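Long-range contacts in membrane protein (Acinetobacter baumannii AB307-0294, PDB 5DL5), which probably forms an outer-membrane beta-barrel channel of the OprD porin family that lets small solutes, antibiotics among them, pass across the outer membrane: residues A[53-59]-A[78-84]; A[91-95]-A[140-144]; A[242-248]-A[271-277]. All blocks are in the same frame, centred on the assembly; numbering follows the deposited sequence.

Interaction 1 (A[53-59]-A[78-84]). With C8E ((hydroxyethyloxy)tri(ethyloxy)octane), chain C; C8E ((hydroxyethyloxy)tri(ethyloxy)octane), chain D.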
loop_
_atom_site.group_PDB
_atom_site.type_symbol
_atom_site.label_atom_id
_atom_site.label_comp_id
_atom_site.label_asym_id
_atom_site.label_seq_id
_atom_site.Cartn_x
_atom_site.Cartn_y
_atom_site.Cartn_z
ATOM N N VAL A 53 12.794 -2.795 -15.141
ATOM C CA VAL A 53 14.031 -2.711 -14.335
ATOM C C VAL A 53 14.439 -1.248 -14.251
ATOM O O VAL A 53 14.409 -0.528 -15.307
ATOM C CB VAL A 53 15.203 -3.551 -14.876
ATOM C CG1 VAL A 53 16.320 -3.621 -13.834
ATOM C CG2 VAL A 53 14.779 -4.964 -15.293
ATOM N N ALA A 54 14.796 -0.793 -13.011
ATOM C CA ALA A 54 15.042 0.602 -12.709
ATOM C C ALA A 54 15.816 0.859 -11.393
ATOM O O ALA A 54 15.970 -0.065 -10.577
ATOM C CB ALA A 54 13.715 1.374 -12.744
ATOM N N GLN A 55 16.448 2.052 -11.302
ATOM C CA GLN A 55 17.194 2.506 -10.152
ATOM C C GLN A 55 16.600 3.819 -9.697
ATOM O O GLN A 55 16.355 4.700 -10.550
ATOM C CB GLN A 55 18.652 2.724 -10.517
ATOM C CG GLN A 55 19.490 3.320 -9.390
ATOM C CD GLN A 55 19.707 2.373 -8.250
ATOM O OE1 GLN A 55 20.081 1.220 -8.505
ATOM N NE2 GLN A 55 19.399 2.797 -6.996
ATOM N N SER A 56 16.384 3.966 -8.388
ATOM C CA SER A 56 15.805 5.196 -7.835
ATOM C C SER A 56 16.650 5.669 -6.738
ATOM O O SER A 56 17.334 4.884 -6.070
ATOM C CB SER A 56 14.423 4.902 -7.193
ATOM O OG SER A 56 13.613 4.713 -8.325
ATOM N N ALA A 57 16.519 6.963 -6.485
ATOM C CA ALA A 57 17.052 7.577 -5.252
ATOM C C ALA A 57 15.891 8.368 -4.648
ATOM O O ALA A 57 15.372 9.279 -5.276
ATOM C CB ALA A 57 18.234 8.498 -5.508
ATOM N N ILE A 58 15.538 8.044 -3.412
ATOM C CA ILE A 58 14.292 8.603 -2.825
ATOM C C ILE A 58 14.742 9.421 -1.643
ATOM O O ILE A 58 15.379 8.890 -0.745
ATOM C CB ILE A 58 13.365 7.500 -2.352
ATOM C CG1 ILE A 58 12.976 6.584 -3.589
ATOM C CG2 ILE A 58 12.158 8.165 -1.633
ATOM C CD1 ILE A 58 12.708 5.143 -3.215
ATOM N N VAL A 59 14.435 10.710 -1.651
ATOM C CA VAL A 59 14.910 11.565 -0.629
ATOM C C VAL A 59 13.807 11.919 0.346
ATOM O O VAL A 59 12.673 12.214 -0.103
ATOM C CB VAL A 59 15.476 12.844 -1.260
ATOM C CG1 VAL A 59 16.001 13.729 -0.172
ATOM C CG2 VAL A 59 16.666 12.464 -2.106
ATOM N N GLY A 78 11.201 13.637 -2.429
ATOM C CA GLY A 78 11.259 13.525 -3.859
ATOM C C GLY A 78 12.072 12.334 -4.257
ATOM O O GLY A 78 12.640 11.600 -3.372
ATOM N N ASP A 79 12.145 12.126 -5.572
ATOM C CA ASP A 79 12.968 11.020 -6.037
ATOM C C ASP A 79 13.436 11.343 -7.410
ATOM O O ASP A 79 12.818 12.134 -8.164
ATOM C CB ASP A 79 12.156 9.671 -6.023
ATOM C CG ASP A 79 10.668 9.848 -6.490
ATOM O OD1 ASP A 79 10.296 9.819 -7.718
ATOM O OD2 ASP A 79 9.813 9.935 -5.549
ATOM N N GLY A 80 14.499 10.686 -7.779
ATOM C CA GLY A 80 14.952 10.735 -9.201
ATOM C C GLY A 80 15.324 9.296 -9.579
ATOM O O GLY A 80 15.861 8.555 -8.740
ATOM N N SER A 81 15.020 8.915 -10.805
ATOM C CA SER A 81 15.173 7.544 -11.202
ATOM C C SER A 81 15.626 7.399 -12.631
ATOM O O SER A 81 15.443 8.357 -13.410
ATOM C CB SER A 81 13.844 6.785 -11.027
ATOM O OG SER A 81 13.281 7.017 -9.763
ATOM N N PHE A 82 16.115 6.206 -13.004
ATOM C CA PHE A 82 16.334 5.960 -14.456
ATOM C C PHE A 82 15.968 4.518 -14.744
ATOM O O PHE A 82 16.113 3.667 -13.899
ATOM C CB PHE A 82 17.733 6.377 -14.895
ATOM C CG PHE A 82 18.847 5.753 -14.095
ATOM C CD1 PHE A 82 19.361 6.389 -12.933
ATOM C CD2 PHE A 82 19.401 4.547 -14.490
ATOM C CE1 PHE A 82 20.441 5.803 -12.206
ATOM C CE2 PHE A 82 20.412 3.964 -13.756
ATOM C CZ PHE A 82 20.969 4.611 -12.641
ATOM N N LYS A 83 15.550 4.224 -15.945
ATOM C CA LYS A 83 15.312 2.837 -16.275
ATOM C C LYS A 83 16.693 2.143 -16.500
ATOM O O LYS A 83 17.708 2.846 -16.796
ATOM C CB LYS A 83 14.453 2.730 -17.539
ATOM C CG LYS A 83 15.145 3.145 -18.825
ATOM C CD LYS A 83 14.226 3.076 -20.027
ATOM C CE LYS A 83 15.113 3.269 -21.201
ATOM N NZ LYS A 83 14.223 3.159 -22.355
ATOM N N ILE A 84 16.697 0.786 -16.333
ATOM C CA ILE A 84 17.846 -0.036 -16.662
ATOM C C ILE A 84 17.451 -0.929 -17.820
ATOM O O ILE A 84 16.661 -1.817 -17.639
ATOM C CB ILE A 84 18.322 -0.811 -15.450
ATOM C CG1 ILE A 84 18.837 0.219 -14.402
ATOM C CG2 ILE A 84 19.469 -1.783 -15.833
ATOM C CD1 ILE A 84 18.994 -0.367 -13.007
HETATM C C8 C8E C . 14.402 14.024 -14.254
HETATM O O9 C8E C . 15.680 13.395 -14.252
HETATM C C10 C8E C . 15.924 12.395 -13.236
HETATM C C11 C8E C . 17.407 12.063 -13.122
HETATM O O12 C8E C . 17.686 11.246 -11.973
HETATM C C13 C8E C . 18.720 11.752 -11.107
HETATM C C14 C8E C . 19.128 10.767 -10.005
HETATM O O15 C8E C . 19.281 9.489 -10.590
HETATM C C16 C8E C . 19.079 8.350 -9.742
HETATM C C17 C8E C . 20.178 8.271 -8.723
HETATM O O18 C8E C . 20.324 6.899 -8.326
HETATM C C19 C8E C . 21.459 6.304 -8.972
HETATM C C20 C8E C . 22.554 6.008 -8.019
HETATM O O21 C8E C . 23.400 5.122 -8.746
HETATM C C1 C8E D . 20.117 11.293 -15.274
HETATM C C2 C8E D . 20.081 9.797 -15.494
HETATM C C3 C8E D . 21.209 8.894 -14.904
HETATM C C4 C8E D . 21.645 9.269 -13.516
HETATM C C5 C8E D . 22.875 8.623 -12.909
HETATM C C6 C8E D . 23.409 9.570 -11.838
HETATM C C7 C8E D . 23.836 8.793 -10.616
#
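Two serine hydroxyls meet across the strands: S56 OG and S81 OG lie 2.7 Å apart and share a hydrogen bond. The two residues form a non-hydrogen-bonded pair of antiparallel strands, where no backbone bond joins the partners, so the hydroxyls supply the direct polar link. Each OG sits beside its own backbone N (chi1 -74° in S56, -49° in S81), which brings the two oxygens together on the face that also carries A54, I58 and D79. D79 lies beside I58, its CB 4.0 Å from I58 CG1, and its carboxylate reaches R109 and the hydroxyl of Y146. On the reverse face, Q55 and F82 run alongside each other in a hydrogen-bonded pair. Q55 CB rests over one face of the phenyl ring, 4.0 Å from its centroid, as a CH-pi contact offset toward the rim. C19 of one C8E molecule comes within 3.4 Å of F82 CE1 at the ring edge. The octyl chain of a second passes obliquely, with its C3 3.7 Å from F82 CD1. Q55 then bends at chi2, so that NE2 turns back to S56 O at 3.1 Å while OE1 bonds to T36. G78 and G80 bring no side chain to this face, and the ether chain of the first C8E crosses beside G80. At the far end V53 CG1 packs on I84 CB at 3.8 Å. These strands, 50-62 and 70-83, make a hairpin of the OprD-type barrel. The two faces differ: alongside A54 and I58, the hydroxyls of S56 and S81 and the carboxylate of D79 face the barrel interior, whereas A57 and Q55 meet a detergent ether chain and F82 also an octyl chain, consistent with a lipid-facing wall.

Interaction 2 (A[91-95]-A[140-144]). With C8E ((hydroxyethyloxy)tri(ethyloxy)octane), chain B.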
loop_
_atom_site.group_PDB
_atom_site.type_symbol
_atom_site.label_atom_id
_atom_site.label_comp_id
_atom_site.label_asym_id
_atom_site.label_seq_id
_atom_site.Cartn_x
_atom_site.Cartn_y
_atom_site.Cartn_z
ATOM N N GLY A 91 5.674 -2.065 -16.938
ATOM C CA GLY A 91 4.307 -2.049 -16.482
ATOM C C GLY A 91 4.299 -2.180 -14.993
ATOM O O GLY A 91 5.346 -2.069 -14.346
ATOM N N ASN A 92 3.099 -2.384 -14.459
ATOM C CA ASN A 92 2.934 -2.690 -13.068
ATOM C C ASN A 92 3.356 -1.529 -12.235
ATOM O O ASN A 92 3.888 -1.699 -11.210
ATOM C CB ASN A 92 3.650 -3.995 -12.690
ATOM C CG ASN A 92 3.318 -5.105 -13.635
ATOM O OD1 ASN A 92 2.090 -5.536 -13.859
ATOM N ND2 ASN A 92 4.305 -5.533 -14.301
ATOM N N GLN A 93 3.132 -0.327 -12.744
ATOM C CA GLN A 93 3.436 0.886 -12.042
ATOM C C GLN A 93 4.887 1.082 -11.599
ATOM O O GLN A 93 5.123 1.799 -10.641
ATOM C CB GLN A 93 2.439 1.064 -10.842
ATOM C CG GLN A 93 1.041 1.169 -11.313
ATOM C CD GLN A 93 0.385 -0.122 -11.830
ATOM O OE1 GLN A 93 0.471 -1.264 -11.255
ATOM N NE2 GLN A 93 -0.222 0.051 -12.997
ATOM N N MET A 94 5.832 0.521 -12.367
ATOM C CA MET A 94 7.280 0.602 -12.103
ATOM C C MET A 94 7.960 1.810 -12.778
ATOM O O MET A 94 8.806 2.471 -12.151
ATOM C CB MET A 94 7.944 -0.660 -12.610
ATOM C CG MET A 94 7.668 -1.895 -11.788
ATOM S SD MET A 94 8.555 -1.918 -10.172
ATOM C CE MET A 94 10.224 -2.355 -10.653
ATOM N N ILE A 95 7.524 2.145 -13.996
ATOM C CA ILE A 95 8.214 3.116 -14.841
ATOM C C ILE A 95 7.191 3.945 -15.603
ATOM O O ILE A 95 6.356 3.363 -16.288
ATOM C CB ILE A 95 9.194 2.400 -15.848
ATOM C CG1 ILE A 95 10.272 1.644 -15.041
ATOM C CG2 ILE A 95 9.872 3.413 -16.699
ATOM C CD1 ILE A 95 11.096 0.715 -15.972
ATOM N N GLY A 140 5.386 0.043 -2.723
ATOM C CA GLY A 140 5.889 -1.334 -3.108
ATOM C C GLY A 140 6.460 -1.421 -4.543
ATOM O O GLY A 140 6.498 -2.517 -5.139
ATOM N N ARG A 141 6.743 -0.275 -5.153
ATOM C CA ARG A 141 7.332 -0.210 -6.536
ATOM C C ARG A 141 8.633 0.550 -6.467
ATOM O O ARG A 141 9.400 0.324 -5.495
ATOM C CB ARG A 141 6.348 0.304 -7.643
ATOM C CG ARG A 141 5.105 -0.568 -7.772
ATOM C CD ARG A 141 5.362 -1.976 -8.266
ATOM N NE ARG A 141 4.085 -2.667 -8.463
ATOM C CZ ARG A 141 3.393 -3.279 -7.506
ATOM N NH1 ARG A 141 3.847 -3.310 -6.258
ATOM N NH2 ARG A 141 2.204 -3.832 -7.786
ATOM N N MET A 142 8.937 1.434 -7.415
ATOM C CA MET A 142 10.271 2.098 -7.352
ATOM C C MET A 142 10.336 3.276 -6.386
ATOM O O MET A 142 11.351 3.475 -5.668
ATOM C CB MET A 142 10.743 2.529 -8.690
ATOM C CG MET A 142 11.049 1.427 -9.661
ATOM S SD MET A 142 12.296 0.233 -9.170
ATOM C CE MET A 142 13.664 1.322 -8.719
ATOM N N VAL A 143 9.275 4.045 -6.411
ATOM C CA VAL A 143 9.215 5.313 -5.712
ATOM C C VAL A 143 7.811 5.487 -5.068
ATOM O O VAL A 143 6.847 4.960 -5.545
ATOM C CB VAL A 143 9.535 6.521 -6.650
ATOM C CG1 VAL A 143 10.977 6.450 -7.101
ATOM C CG2 VAL A 143 8.659 6.551 -7.903
ATOM N N PRO A 144 7.717 6.367 -4.059
ATOM C CA PRO A 144 6.416 6.529 -3.347
ATOM C C PRO A 144 5.451 7.358 -4.076
ATOM O O PRO A 144 5.768 8.235 -4.876
ATOM C CB PRO A 144 6.802 7.087 -1.961
ATOM C CG PRO A 144 8.271 7.523 -2.082
ATOM C CD PRO A 144 8.849 7.016 -3.370
HETATM C C6 C8E B . -0.301 1.112 -17.159
HETATM C C7 C8E B . 0.760 0.000 -16.915
HETATM C C8 C8E B . 0.365 -1.431 -17.350
HETATM O O9 C8E B . 0.887 -2.509 -16.491
HETATM C C10 C8E B . -0.231 -3.247 -16.007
HETATM C C11 C8E B . -0.795 -2.573 -14.743
HETATM O O12 C8E B . -1.553 -3.474 -13.966
HETATM C C13 C8E B . -0.867 -4.606 -13.413
HETATM C C14 C8E B . -0.411 -4.320 -12.007
HETATM O O15 C8E B . -0.772 -5.319 -11.057
HETATM C C16 C8E B . -2.152 -5.689 -10.923
HETATM C C17 C8E B . -2.310 -6.032 -9.443
HETATM O O18 C8E B . -0.999 -6.496 -8.997
HETATM C C19 C8E B . -0.643 -6.112 -7.662
HETATM C C20 C8E B . 0.668 -6.788 -7.297
HETATM O O21 C8E B . 1.078 -6.763 -5.899
HETATM O O HOH W 1 7.487 2.853 -9.265
HETATM O O HOH W 2 1.078 -3.447 -9.996
#
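R141 reaches along the turn of 91-95 and meets N92 O edge-on: its NE donates a 2.9 Å hydrogen bond to that oxygen, which lies in the guanidinium plane, although the N-H points off line (140°). NH1, at another corner, turns back to G140 O at 3.0 Å, so two carbonyls fix the rotation of the flat group. NH2 joins a water that also contacts Q93 OE1 and O15 of a C8E molecule. M94 crosses the arginine stem at about a right angle, M94 SD lying 3.7 Å from R141 CD. Both segments belong to loops that lie within the barrel, as expected of OprD-family porins, whose long loops fold inward and narrow the channel; G91 to M94 forms a type I' turn. M94 bends at chi2 and chi3, which carries its CE to 3.6 Å from M142 SD, the two thioether chains meeting at a slant. M142 CG comes against M94 O at 3.5 Å. Next to them a second water receives the N-H of M142 and donates to Q93 O and M94 O, bridging the loops. N92 N donates nearly straight (167°) to O9 of the same C8E at 3.0 Å, while N92 ND2 bonds to T50.

Interaction 3 (A[242-248]-A[271-277])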
loop_
_atom_site.group_PDB
_atom_site.type_symbol
_atom_site.label_atom_id
_atom_site.label_comp_id
_atom_site.label_asym_id
_atom_site.label_seq_id
_atom_site.Cartn_x
_atom_site.Cartn_y
_atom_site.Cartn_z
ATOM N N TYR A 242 -13.090 -3.074 5.208
ATOM C CA TYR A 242 -13.532 -1.823 4.578
ATOM C C TYR A 242 -14.996 -1.914 4.119
ATOM O O TYR A 242 -15.490 -2.951 3.594
ATOM C CB TYR A 242 -12.738 -1.481 3.339
ATOM C CG TYR A 242 -11.273 -1.256 3.505
ATOM C CD1 TYR A 242 -10.386 -2.308 3.370
ATOM C CD2 TYR A 242 -10.770 0.055 3.646
ATOM C CE1 TYR A 242 -8.999 -2.075 3.415
ATOM C CE2 TYR A 242 -9.423 0.302 3.808
ATOM C CZ TYR A 242 -8.527 -0.788 3.660
ATOM O OH TYR A 242 -7.227 -0.526 3.745
ATOM N N HIS A 243 -15.632 -0.781 4.263
ATOM C CA HIS A 243 -16.892 -0.502 3.588
ATOM C C HIS A 243 -16.716 0.643 2.551
ATOM O O HIS A 243 -16.334 1.761 2.931
ATOM C CB HIS A 243 -17.919 -0.163 4.641
ATOM C CG HIS A 243 -19.201 0.339 4.081
ATOM N ND1 HIS A 243 -20.145 -0.504 3.554
ATOM C CD2 HIS A 243 -19.650 1.600 3.856
ATOM C CE1 HIS A 243 -21.187 0.203 3.128
ATOM N NE2 HIS A 243 -20.897 1.485 3.280
ATOM N N THR A 244 -17.064 0.388 1.296
ATOM C CA THR A 244 -16.895 1.384 0.243
ATOM C C THR A 244 -18.151 1.579 -0.543
ATOM O O THR A 244 -18.773 0.648 -1.049
ATOM C CB THR A 244 -15.791 0.950 -0.751
ATOM O OG1 THR A 244 -14.617 0.667 -0.042
ATOM C CG2 THR A 244 -15.485 2.107 -1.845
ATOM N N LYS A 245 -18.555 2.814 -0.683
ATOM C CA LYS A 245 -19.624 3.190 -1.565
ATOM C C LYS A 245 -19.020 4.006 -2.693
ATOM O O LYS A 245 -18.431 5.107 -2.484
ATOM C CB LYS A 245 -20.709 4.019 -0.852
ATOM C CG LYS A 245 -21.918 4.166 -1.749
ATOM C CD LYS A 245 -23.082 4.847 -1.043
ATOM C CE LYS A 245 -22.676 6.294 -0.716
ATOM N NZ LYS A 245 -23.798 7.273 -0.801
ATOM N N PHE A 246 -19.136 3.443 -3.866
ATOM C CA PHE A 246 -18.658 4.070 -5.071
ATOM C C PHE A 246 -19.744 4.908 -5.637
ATOM O O PHE A 246 -20.910 4.461 -5.773
ATOM C CB PHE A 246 -18.245 3.001 -6.149
ATOM C CG PHE A 246 -17.050 2.225 -5.778
ATOM C CD1 PHE A 246 -15.769 2.705 -6.070
ATOM C CD2 PHE A 246 -17.162 1.041 -5.140
ATOM C CE1 PHE A 246 -14.641 1.959 -5.720
ATOM C CE2 PHE A 246 -16.044 0.270 -4.797
ATOM C CZ PHE A 246 -14.763 0.744 -5.086
ATOM N N ASP A 247 -19.358 6.120 -6.008
ATOM C CA ASP A 247 -20.350 7.143 -6.646
ATOM C C ASP A 247 -20.716 6.567 -8.025
ATOM O O ASP A 247 -19.906 5.800 -8.673
ATOM C CB ASP A 247 -19.568 8.457 -6.820
ATOM C CG ASP A 247 -20.408 9.696 -7.185
ATOM O OD1 ASP A 247 -20.827 10.421 -6.232
ATOM O OD2 ASP A 247 -20.474 10.087 -8.410
ATOM N N ALA A 248 -21.865 6.981 -8.507
ATOM C CA ALA A 248 -22.416 6.598 -9.830
ATOM C C ALA A 248 -21.449 6.902 -10.946
ATOM O O ALA A 248 -21.325 6.106 -11.854
ATOM C CB ALA A 248 -23.734 7.312 -10.098
ATOM N N GLU A 271 -24.499 3.941 -11.585
ATOM C CA GLU A 271 -25.197 4.021 -10.309
ATOM C C GLU A 271 -24.260 3.591 -9.207
ATOM O O GLU A 271 -23.150 3.076 -9.505
ATOM C CB GLU A 271 -26.442 3.156 -10.289
ATOM C CG GLU A 271 -26.182 1.689 -10.388
ATOM C CD GLU A 271 -27.511 0.904 -10.494
ATOM O OE1 GLU A 271 -28.368 1.298 -11.314
ATOM O OE2 GLU A 271 -27.666 -0.119 -9.755
ATOM N N GLU A 272 -24.668 3.885 -7.965
ATOM C CA GLU A 272 -23.824 3.611 -6.795
ATOM C C GLU A 272 -23.623 2.060 -6.708
ATOM O O GLU A 272 -24.494 1.268 -7.134
ATOM C CB GLU A 272 -24.418 4.248 -5.516
ATOM C CG GLU A 272 -24.473 5.773 -5.626
ATOM C CD GLU A 272 -24.574 6.507 -4.306
ATOM O OE1 GLU A 272 -25.446 6.199 -3.465
ATOM O OE2 GLU A 272 -23.767 7.448 -4.105
ATOM N N LYS A 273 -22.458 1.654 -6.262
ATOM C CA LYS A 273 -22.134 0.240 -6.026
ATOM C C LYS A 273 -21.432 0.216 -4.676
ATOM O O LYS A 273 -20.783 1.206 -4.302
ATOM C CB LYS A 273 -21.235 -0.271 -7.149
ATOM C CG LYS A 273 -21.822 -0.335 -8.556
ATOM C CD LYS A 273 -22.994 -1.344 -8.726
ATOM C CE LYS A 273 -23.642 -1.148 -10.092
ATOM N NZ LYS A 273 -24.728 -2.115 -10.287
ATOM N N THR A 274 -21.654 -0.857 -3.937
ATOM C CA THR A 274 -21.189 -1.008 -2.591
ATOM C C THR A 274 -20.430 -2.293 -2.446
ATOM O O THR A 274 -20.866 -3.345 -2.943
ATOM C CB THR A 274 -22.413 -0.995 -1.650
ATOM O OG1 THR A 274 -22.883 0.337 -1.587
ATOM C CG2 THR A 274 -22.018 -1.344 -0.147
ATOM N N ASN A 275 -19.332 -2.211 -1.715
ATOM C CA ASN A 275 -18.473 -3.361 -1.375
ATOM C C ASN A 275 -18.336 -3.322 0.105
ATOM O O ASN A 275 -18.102 -2.246 0.665
ATOM C CB ASN A 275 -17.064 -3.172 -1.877
ATOM C CG ASN A 275 -16.119 -4.288 -1.499
ATOM O OD1 ASN A 275 -15.246 -4.100 -0.616
ATOM N ND2 ASN A 275 -16.281 -5.473 -2.152
ATOM N N ASN A 276 -18.459 -4.464 0.736
ATOM C CA ASN A 276 -17.825 -4.724 2.050
ATOM C C ASN A 276 -16.762 -5.856 1.901
ATOM O O ASN A 276 -17.008 -6.882 1.283
ATOM C CB ASN A 276 -18.849 -5.170 3.099
ATOM C CG ASN A 276 -19.915 -4.123 3.302
ATOM O OD1 ASN A 276 -19.656 -3.086 3.849
ATOM N ND2 ASN A 276 -21.040 -4.319 2.744
ATOM N N ILE A 277 -15.587 -5.630 2.441
ATOM C CA ILE A 277 -14.506 -6.633 2.481
ATOM C C ILE A 277 -14.022 -6.645 3.919
ATOM O O ILE A 277 -13.723 -5.629 4.537
ATOM C CB ILE A 277 -13.442 -6.419 1.419
ATOM C CG1 ILE A 277 -12.451 -7.604 1.420
ATOM C CG2 ILE A 277 -12.793 -5.060 1.574
ATOM C CD1 ILE A 277 -11.464 -7.549 0.273
HETATM O O HOH W 3 -14.928 -1.922 0.811
HETATM O O HOH W 4 -20.276 3.047 -9.294
#
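Y242 pairs with I277 through two backbone hydrogen bonds, and I277 CG2 lies near the plane of the tyrosine ring, 4.0 Å from Y242 CB. H243 comes next, on the other face: with CG anti to its backbone N (chi1 171°), the ring lies alongside N276 and ND1 donates to N276 OD1 at 2.6 Å, the oxygen being in the imidazole plane. H243 CE1 also touches T274 CG2 at 3.7 Å. T244 returns to the face of Y242; its OG1 and N275 OD1 hold the same water, while N275 ND2 bonds to V302 O. K245 bends at chi3 and chi4 to bring NZ 3.3 Å from both E272 OE1 and E272 OE2, a salt bridge with two weak hydrogen bonds. F246 donates from its N to K273 O at 2.8 Å, and T244 CG2 lies over one face of the F246 ring. Beyond the strand, D247 O shares a water with E271 O, and A248 CB packs on E271 CA at 3.6 Å. These are the ends of barrel strands 233-246 and 273-286, flanked by strand 216-229 on the first and strand 289-300 on the second; on the face of Y242, whose hydroxyl bonds to P133 and Y317, loop residue Y304 stacks on the tyrosine ring.

How the interactions relate
Interactions 1 and 2 adjoin, their centres 10 Å apart: M142 and V143 of the inner loop pack on the inward face of strand 53-59, M142 CE lying 3.3 Å from A54 O and V143 CG1 3.4 Å from S56 OG. The loop thus lies against the inner face of the wall; two C8E molecules lie on the wall's other face, against interaction 1, and a third is gripped inside by interaction 2 together with R41, Y322 and R420. Interaction 3 belongs to the far wall, with its centre 36 Å from that of interaction 1 and 27 Å from that of interaction 2. Its nearest atoms stay about 14 Å from interaction 2.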